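Local atomic coordinates of Lmo1076 protein (Listeria monocytogenes serovar 1/2a, PDB entry 3FI7), a protein that hydrolyses cell-wall peptidoglycan as a virulence-associated, autoinhibited autolysin of the GH73 N-acetylglucosaminidase family; this chain is the catalytic domain of the longer protein. Residues T32-I37 with V54-A59; Y48-S53 with D122-L127. One frame throughout, in Å; residues are numbered along the deposited sequence.

Contact 1: residues T32-I37 with V54-A59; sequences TFINSI and VMIAQA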
ATOM      1  N   THR A  32     -11.299   6.562   2.367  1.00 27.83           N
ATOM      2  CA  THR A  32     -12.045   5.728   1.431  1.00 30.68           C
ATOM      3  C   THR A  32     -11.107   4.780   0.687  1.00 34.17           C
ATOM      4  O   THR A  32     -11.443   3.613   0.450  1.00 34.05           O
ATOM      5  CB  THR A  32     -12.834   6.586   0.443  1.00 34.45           C
ATOM      6  OG1 THR A  32     -13.880   7.254   1.152  1.00 39.35           O
ATOM      7  CG2 THR A  32     -13.429   5.735  -0.692  1.00 26.69           C
ATOM      8  N   PHE A  33      -9.920   5.271   0.342  1.00 29.58           N
ATOM      9  CA  PHE A  33      -8.932   4.410  -0.297  1.00 34.41           C
ATOM     10  C   PHE A  33      -8.516   3.270   0.635  1.00 32.04           C
ATOM     11  O   PHE A  33      -8.536   2.105   0.245  1.00 32.70           O
ATOM     12  CB  PHE A  33      -7.701   5.198  -0.759  1.00 35.22           C
ATOM     13  CG  PHE A  33      -6.589   4.320  -1.248  1.00 35.84           C
ATOM     14  CD1 PHE A  33      -5.530   3.998  -0.419  1.00 30.38           C
ATOM     15  CD2 PHE A  33      -6.631   3.774  -2.528  1.00 33.39           C
ATOM     16  CE1 PHE A  33      -4.505   3.172  -0.867  1.00 35.96           C
ATOM     17  CE2 PHE A  33      -5.612   2.945  -2.978  1.00 32.65           C
ATOM     18  CZ  PHE A  33      -4.549   2.647  -2.147  1.00 28.10           C
ATOM     19  N   ILE A  34      -8.140   3.603   1.866  1.00 31.58           N
ATOM     20  CA  ILE A  34      -7.838   2.567   2.852  1.00 29.74           C
ATOM     21  C   ILE A  34      -9.002   1.575   2.995  1.00 30.85           C
ATOM     22  O   ILE A  34      -8.802   0.369   2.916  1.00 30.81           O
ATOM     23  CB  ILE A  34      -7.503   3.173   4.216  1.00 28.29           C
ATOM     24  CG1 ILE A  34      -6.142   3.876   4.160  1.00 32.12           C
ATOM     25  CG2 ILE A  34      -7.527   2.099   5.299  1.00 23.29           C
ATOM     26  CD1 ILE A  34      -5.995   5.010   5.175  1.00 30.36           C
ATOM     27  N   ASN A  35     -10.218   2.089   3.178  1.00 31.39           N
ATOM     28  CA  ASN A  35     -11.386   1.227   3.351  1.00 29.03           C
ATOM     29  C   ASN A  35     -11.548   0.260   2.183  1.00 35.07           C
ATOM     30  O   ASN A  35     -12.006  -0.856   2.365  1.00 33.20           O
ATOM     31  CB  ASN A  35     -12.667   2.053   3.512  1.00 25.08           C
ATOM     32  CG  ASN A  35     -12.650   2.939   4.755  1.00 26.77           C
ATOM     33  OD1 ASN A  35     -11.840   2.749   5.665  1.00 26.35           O
ATOM     34  ND2 ASN A  35     -13.545   3.919   4.787  1.00 28.58           N
ATOM     35  N   SER A  36     -11.162   0.690   0.983  1.00 32.24           N
ATOM     36  CA  SER A  36     -11.369  -0.119  -0.214  1.00 29.72           C
ATOM     37  C   SER A  36     -10.370  -1.266  -0.384  1.00 33.68           C
ATOM     38  O   SER A  36     -10.632  -2.182  -1.143  1.00 35.51           O
ATOM     39  CB  SER A  36     -11.340   0.755  -1.473  1.00 30.08           C
ATOM     40  OG  SER A  36     -10.006   1.078  -1.831  1.00 36.99           O
ATOM     41  N   ILE A  37      -9.235  -1.227   0.306  1.00 29.63           N
ATOM     42  CA  ILE A  37      -8.256  -2.308   0.158  1.00 31.49           C
ATOM     43  C   ILE A  37      -7.933  -3.080   1.443  1.00 36.95           C
ATOM     44  O   ILE A  37      -7.183  -4.054   1.409  1.00 38.42           O
ATOM     45  CB  ILE A  37      -6.928  -1.787  -0.421  1.00 35.39           C
ATOM     46  CG1 ILE A  37      -6.331  -0.705   0.495  1.00 23.55           C
ATOM     47  CG2 ILE A  37      -7.120  -1.271  -1.852  1.00 24.97           C
ATOM     48  CD1 ILE A  37      -4.809  -0.511   0.272  1.00 34.14           C
ATOM     49  N   VAL A  54       1.508  -2.388   6.863  1.00 33.14           N
ATOM     50  CA  VAL A  54       2.622  -1.981   6.021  1.00 33.36           C
ATOM     51  C   VAL A  54       2.215  -2.033   4.542  1.00 34.65           C
ATOM     52  O   VAL A  54       2.584  -1.162   3.751  1.00 33.86           O
ATOM     53  CB  VAL A  54       3.865  -2.853   6.303  1.00 37.19           C
ATOM     54  CG1 VAL A  54       4.965  -2.593   5.281  1.00 30.83           C
ATOM     55  CG2 VAL A  54       4.363  -2.596   7.727  1.00 26.14           C
ATOM     56  N   MET A  55       1.429  -3.039   4.179  1.00 26.46           N
ATOM     57  CA  MET A  55       0.928  -3.146   2.807  1.00 35.50           C
ATOM     58  C   MET A  55      -0.011  -1.995   2.427  1.00 36.92           C
ATOM     59  O   MET A  55       0.069  -1.440   1.326  1.00 33.94           O
ATOM     60  CB  MET A  55       0.210  -4.480   2.589  1.00 32.26           C
ATOM     61  CG  MET A  55      -0.343  -4.629   1.170  1.00 41.89           C
ATOM     62  SD  MET A  55      -1.255  -6.166   0.875  1.00 49.30           S
ATOM     63  CE  MET A  55       0.087  -7.280   0.467  1.00 40.01           C
ATOM     64  N   ILE A  56      -0.914  -1.650   3.339  1.00 28.19           N
ATOM     65  CA  ILE A  56      -1.869  -0.586   3.075  1.00 31.28           C
ATOM     66  C   ILE A  56      -1.123   0.742   2.979  1.00 29.11           C
ATOM     67  O   ILE A  56      -1.392   1.540   2.091  1.00 34.84           O
ATOM     68  CB  ILE A  56      -2.971  -0.525   4.162  1.00 29.04           C
ATOM     69  CG1 ILE A  56      -3.837  -1.786   4.109  1.00 30.14           C
ATOM     70  CG2 ILE A  56      -3.824   0.715   3.990  1.00 26.31           C
ATOM     71  CD1 ILE A  56      -4.562  -2.094   5.414  1.00 33.90           C
ATOM     72  N   ALA A  57      -0.175   0.969   3.882  1.00 29.81           N
ATOM     73  CA  ALA A  57       0.625   2.195   3.834  1.00 31.94           C
ATOM     74  C   ALA A  57       1.435   2.281   2.538  1.00 33.62           C
ATOM     75  O   ALA A  57       1.506   3.336   1.913  1.00 33.45           O
ATOM     76  CB  ALA A  57       1.539   2.284   5.033  1.00 28.97           C
ATOM     77  N   GLN A  58       2.031   1.167   2.126  1.00 30.15           N
ATOM     78  CA  GLN A  58       2.762   1.141   0.863  1.00 31.37           C
ATOM     79  C   GLN A  58       1.849   1.448  -0.310  1.00 33.48           C
ATOM     80  O   GLN A  58       2.215   2.221  -1.194  1.00 33.14           O
ATOM     81  CB  GLN A  58       3.453  -0.206   0.633  1.00 29.29           C
ATOM     82  CG  GLN A  58       4.815  -0.310   1.260  1.00 29.09           C
ATOM     83  CD  GLN A  58       5.652  -1.402   0.624  1.00 38.61           C
ATOM     84  OE1 GLN A  58       5.363  -2.588   0.779  1.00 36.91           O
ATOM     85  NE2 GLN A  58       6.702  -1.009  -0.095  1.00 33.06           N
ATOM     86  N   ALA A  59       0.657   0.852  -0.315  1.00 33.17           N
ATOM     87  CA  ALA A  59      -0.261   1.063  -1.429  1.00 32.94           C
ATOM     88  C   ALA A  59      -0.660   2.522  -1.536  1.00 31.30           C
ATOM     89  O   ALA A  59      -0.729   3.054  -2.637  1.00 34.27           O
ATOM     90  CB  ALA A  59      -1.488   0.184  -1.314  1.00 26.76           C
TER

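Contact 2: residues Y48-S53 with D122-L127; sequences YNLYPS and DNAKKL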
ATOM      1  N   TYR A  48       0.511 -14.680   3.209  1.00 42.10           N
ATOM      2  CA  TYR A  48       1.950 -14.504   3.008  1.00 43.26           C
ATOM      3  C   TYR A  48       2.699 -14.069   4.271  1.00 46.21           C
ATOM      4  O   TYR A  48       3.875 -13.711   4.200  1.00 48.19           O
ATOM      5  CB  TYR A  48       2.214 -13.496   1.886  1.00 40.93           C
ATOM      6  CG  TYR A  48       1.744 -13.963   0.531  1.00 45.16           C
ATOM      7  CD1 TYR A  48       2.587 -14.680  -0.309  1.00 45.49           C
ATOM      8  CD2 TYR A  48       0.457 -13.695   0.094  1.00 39.87           C
ATOM      9  CE1 TYR A  48       2.159 -15.111  -1.548  1.00 44.16           C
ATOM     10  CE2 TYR A  48       0.019 -14.125  -1.140  1.00 40.84           C
ATOM     11  CZ  TYR A  48       0.873 -14.832  -1.960  1.00 49.29           C
ATOM     12  OH  TYR A  48       0.437 -15.259  -3.196  1.00 50.33           O
ATOM     13  N   ASN A  49       2.015 -14.105   5.415  1.00 48.29           N
ATOM     14  CA  ASN A  49       2.576 -13.687   6.711  1.00 39.40           C
ATOM     15  C   ASN A  49       3.342 -12.347   6.710  1.00 37.26           C
ATOM     16  O   ASN A  49       4.522 -12.289   7.052  1.00 38.93           O
ATOM     17  CB  ASN A  49       3.417 -14.809   7.342  1.00 35.79           C
ATOM     18  CG  ASN A  49       3.530 -14.671   8.860  1.00 49.39           C
ATOM     19  OD1 ASN A  49       2.605 -14.194   9.521  1.00 48.40           O
ATOM     20  ND2 ASN A  49       4.669 -15.082   9.415  1.00 45.24           N
ATOM     21  N   LEU A  50       2.650 -11.277   6.325  1.00 36.82           N
ATOM     22  CA  LEU A  50       3.203  -9.925   6.309  1.00 31.67           C
ATOM     23  C   LEU A  50       2.311  -9.007   7.150  1.00 36.54           C
ATOM     24  O   LEU A  50       1.233  -9.420   7.579  1.00 37.10           O
ATOM     25  CB  LEU A  50       3.243  -9.407   4.876  1.00 36.81           C
ATOM     26  CG  LEU A  50       3.925 -10.285   3.827  1.00 40.93           C
ATOM     27  CD1 LEU A  50       3.746  -9.682   2.439  1.00 38.13           C
ATOM     28  CD2 LEU A  50       5.395 -10.437   4.150  1.00 38.03           C
ATOM     29  N   TYR A  51       2.746  -7.770   7.389  1.00 28.74           N
ATOM     30  CA  TYR A  51       1.883  -6.785   8.069  1.00 30.37           C
ATOM     31  C   TYR A  51       0.930  -6.093   7.093  1.00 35.20           C
ATOM     32  O   TYR A  51       1.373  -5.426   6.153  1.00 38.30           O
ATOM     33  CB  TYR A  51       2.706  -5.698   8.775  1.00 31.48           C
ATOM     34  CG  TYR A  51       3.364  -6.118  10.066  1.00 39.41           C
ATOM     35  CD1 TYR A  51       2.647  -6.143  11.251  1.00 37.40           C
ATOM     36  CD2 TYR A  51       4.718  -6.473  10.102  1.00 34.97           C
ATOM     37  CE1 TYR A  51       3.248  -6.521  12.445  1.00 37.27           C
ATOM     38  CE2 TYR A  51       5.328  -6.851  11.284  1.00 36.46           C
ATOM     39  CZ  TYR A  51       4.586  -6.880  12.456  1.00 44.58           C
ATOM     40  OH  TYR A  51       5.179  -7.254  13.644  1.00 39.23           O
ATOM     41  N   PRO A  52      -0.383  -6.231   7.323  1.00 36.24           N
ATOM     42  CA  PRO A  52      -1.385  -5.516   6.522  1.00 34.71           C
ATOM     43  C   PRO A  52      -1.202  -3.999   6.631  1.00 34.87           C
ATOM     44  O   PRO A  52      -1.451  -3.261   5.673  1.00 32.82           O
ATOM     45  CB  PRO A  52      -2.717  -5.911   7.179  1.00 34.02           C
ATOM     46  CG  PRO A  52      -2.442  -7.133   7.938  1.00 34.93           C
ATOM     47  CD  PRO A  52      -0.993  -7.104   8.339  1.00 33.20           C
ATOM     48  N   SER A  53      -0.777  -3.531   7.798  1.00 27.01           N
ATOM     49  CA  SER A  53      -0.608  -2.099   7.998  1.00 30.33           C
ATOM     50  C   SER A  53       0.475  -1.582   7.065  1.00 30.02           C
ATOM     51  O   SER A  53       0.379  -0.483   6.534  1.00 32.73           O
ATOM     52  CB  SER A  53      -0.242  -1.784   9.446  1.00 27.90           C
ATOM     53  OG  SER A  53       0.938  -2.471   9.814  1.00 33.93           O
ATOM     54  N   ASP A 122       0.650  -9.091  -5.924  1.00 35.59           N
ATOM     55  CA  ASP A 122       1.993  -8.946  -6.482  1.00 36.98           C
ATOM     56  C   ASP A 122       2.965  -8.355  -5.471  1.00 35.89           C
ATOM     57  O   ASP A 122       4.101  -8.810  -5.373  1.00 40.68           O
ATOM     58  CB  ASP A 122       1.993  -8.110  -7.768  1.00 47.42           C
ATOM     59  CG  ASP A 122       2.251  -8.952  -9.018  1.00 78.30           C
ATOM     60  OD1 ASP A 122       2.747  -8.384 -10.020  1.00 88.13           O
ATOM     61  OD2 ASP A 122       1.968 -10.177  -9.000  1.00 79.46           O
ATOM     62  N   ASN A 123       2.516  -7.345  -4.723  1.00 31.72           N
ATOM     63  CA  ASN A 123       3.343  -6.741  -3.681  1.00 34.26           C
ATOM     64  C   ASN A 123       3.676  -7.772  -2.610  1.00 39.81           C
ATOM     65  O   ASN A 123       4.815  -7.852  -2.149  1.00 46.77           O
ATOM     66  CB  ASN A 123       2.656  -5.502  -3.078  1.00 26.86           C
ATOM     67  CG  ASN A 123       3.299  -5.035  -1.769  1.00 35.66           C
ATOM     68  OD1 ASN A 123       2.825  -5.362  -0.680  1.00 41.08           O
ATOM     69  ND2 ASN A 123       4.366  -4.257  -1.872  1.00 35.77           N
ATOM     70  N   ALA A 124       2.685  -8.574  -2.232  1.00 31.70           N
ATOM     71  CA  ALA A 124       2.892  -9.618  -1.225  1.00 41.13           C
ATOM     72  C   ALA A 124       3.883 -10.674  -1.721  1.00 41.05           C
ATOM     73  O   ALA A 124       4.751 -11.121  -0.977  1.00 37.42           O
ATOM     74  CB  ALA A 124       1.569 -10.270  -0.850  1.00 34.18           C
ATOM     75  N   LYS A 125       3.739 -11.075  -2.980  1.00 37.61           N
ATOM     76  CA  LYS A 125       4.647 -12.048  -3.574  1.00 44.06           C
ATOM     77  C   LYS A 125       6.066 -11.488  -3.618  1.00 41.54           C
ATOM     78  O   LYS A 125       7.028 -12.180  -3.292  1.00 43.19           O
ATOM     79  CB  LYS A 125       4.196 -12.422  -4.984  1.00 35.63           C
ATOM     80  CG  LYS A 125       3.031 -13.395  -5.047  1.00 42.12           C
ATOM     81  CD  LYS A 125       2.591 -13.530  -6.495  1.00 56.13           C
ATOM     82  CE  LYS A 125       1.654 -14.696  -6.718  1.00 68.02           C
ATOM     83  NZ  LYS A 125       1.274 -14.764  -8.159  1.00 73.73           N
ATOM     84  N   LYS A 126       6.181 -10.228  -4.019  1.00 34.44           N
ATOM     85  CA  LYS A 126       7.465  -9.552  -4.072  1.00 39.36           C
ATOM     86  C   LYS A 126       8.186  -9.610  -2.720  1.00 41.19           C
ATOM     87  O   LYS A 126       9.347 -10.017  -2.652  1.00 42.95           O
ATOM     88  CB  LYS A 126       7.271  -8.105  -4.529  1.00 46.06           C
ATOM     89  CG  LYS A 126       8.548  -7.365  -4.892  1.00 63.71           C
ATOM     90  CD  LYS A 126       8.215  -6.023  -5.553  1.00 85.36           C
ATOM     91  CE  LYS A 126       9.471  -5.280  -6.004  1.00100.93           C
ATOM     92  NZ  LYS A 126       9.157  -3.972  -6.654  1.00102.37           N
ATOM     93  N   LEU A 127       7.499  -9.218  -1.650  1.00 34.32           N
ATOM     94  CA  LEU A 127       8.096  -9.227  -0.314  1.00 38.73           C
ATOM     95  C   LEU A 127       8.418 -10.626   0.188  1.00 44.00           C
ATOM     96  O   LEU A 127       9.495 -10.861   0.740  1.00 39.15           O
ATOM     97  CB  LEU A 127       7.200  -8.514   0.709  1.00 28.84           C
ATOM     98  CG  LEU A 127       7.047  -7.003   0.484  1.00 40.72           C
ATOM     99  CD1 LEU A 127       6.427  -6.313   1.694  1.00 45.08           C
ATOM    100  CD2 LEU A 127       8.381  -6.385   0.154  1.00 45.96           C
TER

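Contact 1: residues T32-I37 with V54-A59
Ile34, Ile37 and Phe33 face Ile56 and Ala59 across two consecutive helices, 29-47 and 52-63. The segment axes run at 131° to one another and approach to 10.4 Å at their closest, and the contact is made mainly by side chains, with the Phe33 ring also reaching backbone atoms of Ala59. Most of the contact is aliphatic. Ile56 reaches across with its CG2 branch, which stands anti to the backbone N. This methyl lies 3.9 Å from Ile34 CG1, where the two isoleucine side chains cross at about a right angle, and it also meets CD1 of Ile37, whose side chain slides past that of Ile56 in the opposite direction. Ile37 CD1 is shared: the same methyl sits 3.7 Å from Ala59 CB. Ile37 also packs on Leu120 of helix 116-129.

The aromatic part belongs to Phe33. Its CG stands anti to the backbone N (chi1 172°), and the far atom of the ring, CZ, lies 4.0 Å from Ala59 CB and, obliquely, 3.9 Å from Ala59 O. That oxygen accepts a hydrogen bond from Ser63 OG.

The polar bonds do not run between the two segments. In the first, Ser36 OG donates to Phe33 O over 2.7 Å, tilted 18° from the carbonyl plane, one turn back along the helix.

All five touching residues are buried near the centre of the chain, and Trp65 and Tyr177 also lie against Ile34. Across these segments the two helices of this lysozyme-clan domain therefore meet through apolar packing, without a hydrogen bond between them, and small Ala59 admits both Phe33 and Ile37.

Contact 2: residues Y48-S53 with D122-L127
Ala124 meets both Tyr48 and Leu50, the residues by which the turn between helices 29-47 and 52-63 leans on helix 116-129. Its CB lies over one face of the Tyr48 ring, 4.1 Å from the centroid and 28° off the normal, a CH-pi contact. The methyl is displaced toward the CG-CD2 side of the ring, with CD2 its nearest atom at 3.7 Å. Leu50 CD1 also reaches Ala124, at 3.8 Å from CA.

Lys125 follows at the outer end of the tyrosine. Its aliphatic chain, extended beyond CG, crosses the phenol obliquely, with CG 3.7 Å and CE 3.8 Å from Tyr48 OH. The hydroxyl itself is hydrogen-bonded to Glu121 OE2, which ties the tip of the ring to the preceding turn of the same helix.

Leu127, about one turn on from Ala124, completes the apolar patch: its CB is 4.0 Å from Leu50 CD1, the methyl that also packs on Ala124. Beyond it, Arg128 NE bonds to Tyr48 O.

A Schellman motif ends helix 29-47, with Asn49 at positive phi (46°) as C-prime; Tyr51 then stands at the N-cap position of the next helix. This chain reversal is consistent with Tyr48 and Leu50 both facing helix 116-129. Leucine and alanine supply a buried apolar core, whereas the tyrosine joins that core to a more exposed polar margin, packing through its ring and bonding through its hydroxyl.

After helix 12-22, the chain enters helix 29-47, turns through residues 48-51 and returns in helix 52-63. Contact 1 closes this short helical hairpin, with 16 residues between its segments. Contact 2 begins inside that loop, at the turn, and ends far later on helix 116-129, closing a loop of 68 residues that includes the two-stranded antiparallel sheet 89-98/104-111. The contacts therefore cross rather than nest. Their centres lie 12 Å apart, and helix 52-63 serves both. Met55 CE packs 3.6 Å from Ala124 CB, and Gln58 OE1 probably accepts a hydrogen bond from Asn123 ND2; these pairs join helices 52-63 and 116-129, while contact 1 adds helix 29-47.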